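PDB 4NAS: ribulose-bisphosphate carboxylase from Alicyclobacillus acidocaldarius subsp. acidocaldarius, which belongs to the RuBisCO large-chain family, pairing an N-terminal domain with a TIM-barrel catalytic domain, and carries bound calcium ions in this crystal. Local coordinates for residues B[213-218]-B[234-239]. Numbering follows the deposited sequence.
Sequences YAVNLT and LGAGAL
Ala214 and Val215 pair in parallel with Ala238 and Leu239, joining neighbouring strands of the TIM barrel; helix 221-233 makes the crossover of this beta-alpha-beta unit. Three backbone hydrogen bonds tie the strand starts together. Tyr213 O accepts two of them from one face of its carbonyl plane. The bond from Gly237 N to Tyr213 O is short (2.8 Å) but bent, with 131° at the hydrogen. That from Ala238 N to Tyr213 O, at 3.1 Å, is straighter, though its donor stands well above the plane. One register step on, Val215 N donates to Ala238 O (3.1 Å), and the same oxygen takes a CA-H...O contact from Ala214 CA at 3.2 Å. Ahead of the paired residues, a water links the two segments, accepting from Tyr213 N and donating to Gly235 O. Gly235 ends the crossover helix in a Schellman motif, its positive phi turning the chain toward the second strand.

The paired residues put their side chains on two faces of the sheet. Ala214 CB and Ala238 CB meet on one; on the other, Val215 and Leu239 face helix 221-233, both touching Leu231. Val215 CG1 lies between its own backbone N and carbonyl carbon (chi1 57°), from where it reaches Ala236 CB at 3.9 Å and, more loosely, Leu239 CD2. The CB of Val215 also covers one face of the Tyr213 ring near its rim, while the ring's hydroxyl is hydrogen-bonded to Asp177 and Arg192. Beyond the paired residues, Leu217 extends its side chain with CG anti to the backbone N (chi1 -177°), which carries one branch to the neighbouring leucine: Leu217 CD2 touches Leu239 CD1 at 4.0 Å.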
loop_
_atom_site.group_PDB
_atom_site.type_symbol
_atom_site.label_atom_id
_atom_site.label_comp_id
_atom_site.label_asym_id
_atom_site.label_seq_id
_atom_site.Cartn_x
_atom_site.Cartn_y
_atom_site.Cartn_z
ATOM N N TYR B 213 18.060 1.996 -21.159
ATOM C CA TYR B 213 17.870 2.816 -19.969
ATOM C C TYR B 213 16.498 2.552 -19.331
ATOM O O TYR B 213 15.483 2.636 -19.996
ATOM C CB TYR B 213 18.076 4.291 -20.338
ATOM C CG TYR B 213 17.791 5.319 -19.249
ATOM C CD1 TYR B 213 18.128 5.096 -17.920
ATOM C CD2 TYR B 213 17.215 6.535 -19.577
ATOM C CE1 TYR B 213 17.859 6.042 -16.947
ATOM C CE2 TYR B 213 16.954 7.478 -18.633
ATOM C CZ TYR B 213 17.271 7.236 -17.312
ATOM O OH TYR B 213 16.999 8.222 -16.388
ATOM N N ALA B 214 16.504 2.203 -18.040
ATOM C CA ALA B 214 15.303 2.106 -17.226
ATOM C C ALA B 214 15.116 3.379 -16.388
ATOM O O ALA B 214 15.875 3.665 -15.436
ATOM C CB ALA B 214 15.369 0.897 -16.323
ATOM N N VAL B 215 14.095 4.129 -16.751
ATOM C CA VAL B 215 13.889 5.464 -16.233
ATOM C C VAL B 215 12.789 5.425 -15.186
ATOM O O VAL B 215 11.786 4.731 -15.341
ATOM C CB VAL B 215 13.557 6.449 -17.393
ATOM C CG1 VAL B 215 12.331 5.983 -18.190
ATOM C CG2 VAL B 215 13.418 7.863 -16.887
ATOM N N ASN B 216 13.008 6.119 -14.084
ATOM C CA ASN B 216 12.015 6.172 -13.024
ATOM C C ASN B 216 10.695 6.811 -13.503
ATOM O O ASN B 216 10.700 7.936 -14.002
ATOM C CB ASN B 216 12.604 6.922 -11.824
ATOM C CG ASN B 216 11.974 6.501 -10.492
ATOM O OD1 ASN B 216 11.225 5.523 -10.420
ATOM N ND2 ASN B 216 12.282 7.247 -9.432
ATOM N N LEU B 217 9.576 6.095 -13.355
ATOM C CA LEU B 217 8.249 6.616 -13.742
ATOM C C LEU B 217 7.636 7.359 -12.574
ATOM O O LEU B 217 7.391 6.771 -11.531
ATOM C CB LEU B 217 7.324 5.473 -14.158
ATOM C CG LEU B 217 5.929 5.882 -14.645
ATOM C CD1 LEU B 217 5.973 6.904 -15.801
ATOM C CD2 LEU B 217 5.203 4.632 -15.066
ATOM N N THR B 218 7.448 8.665 -12.718
ATOM C CA THR B 218 7.117 9.498 -11.568
ATOM C C THR B 218 6.118 10.596 -11.909
ATOM O O THR B 218 5.858 10.874 -13.084
ATOM C CB THR B 218 8.373 10.206 -11.025
ATOM O OG1 THR B 218 8.852 11.139 -11.999
ATOM C CG2 THR B 218 9.460 9.217 -10.719
ATOM N N LEU B 234 9.849 7.876 -26.662
ATOM C CA LEU B 234 11.158 8.529 -26.682
ATOM C C LEU B 234 12.314 7.542 -26.652
ATOM O O LEU B 234 13.480 7.935 -26.788
ATOM C CB LEU B 234 11.278 9.512 -25.513
ATOM C CG LEU B 234 10.681 10.890 -25.794
ATOM C CD1 LEU B 234 10.548 11.681 -24.501
ATOM C CD2 LEU B 234 11.535 11.632 -26.821
ATOM N N GLY B 235 12.010 6.263 -26.457
ATOM C CA GLY B 235 13.040 5.246 -26.578
ATOM C C GLY B 235 13.579 4.670 -25.281
ATOM O O GLY B 235 14.640 4.051 -25.278
ATOM N N ALA B 236 12.851 4.860 -24.186
ATOM C CA ALA B 236 13.197 4.223 -22.921
ATOM C C ALA B 236 13.308 2.702 -23.095
ATOM O O ALA B 236 12.494 2.096 -23.789
ATOM C CB ALA B 236 12.124 4.559 -21.852
ATOM N N GLY B 237 14.297 2.077 -22.464
ATOM C CA GLY B 237 14.391 0.625 -22.497
ATOM C C GLY B 237 13.389 -0.052 -21.557
ATOM O O GLY B 237 12.868 -1.125 -21.839
ATOM N N ALA B 238 13.138 0.577 -20.416
ATOM C CA ALA B 238 12.175 0.073 -19.442
ATOM C C ALA B 238 11.681 1.228 -18.578
ATOM O O ALA B 238 12.325 2.276 -18.492
ATOM C CB ALA B 238 12.795 -1.028 -18.569
ATOM N N LEU B 239 10.528 1.037 -17.959
ATOM C CA LEU B 239 10.048 1.926 -16.913
ATOM C C LEU B 239 10.341 1.310 -15.529
ATOM O O LEU B 239 9.929 0.183 -15.237
ATOM C CB LEU B 239 8.543 2.165 -17.067
ATOM C CG LEU B 239 8.036 2.631 -18.441
ATOM C CD1 LEU B 239 6.518 2.819 -18.412
ATOM C CD2 LEU B 239 8.710 3.920 -18.892
HETATM O O HOH W 1 16.906 3.003 -23.622
#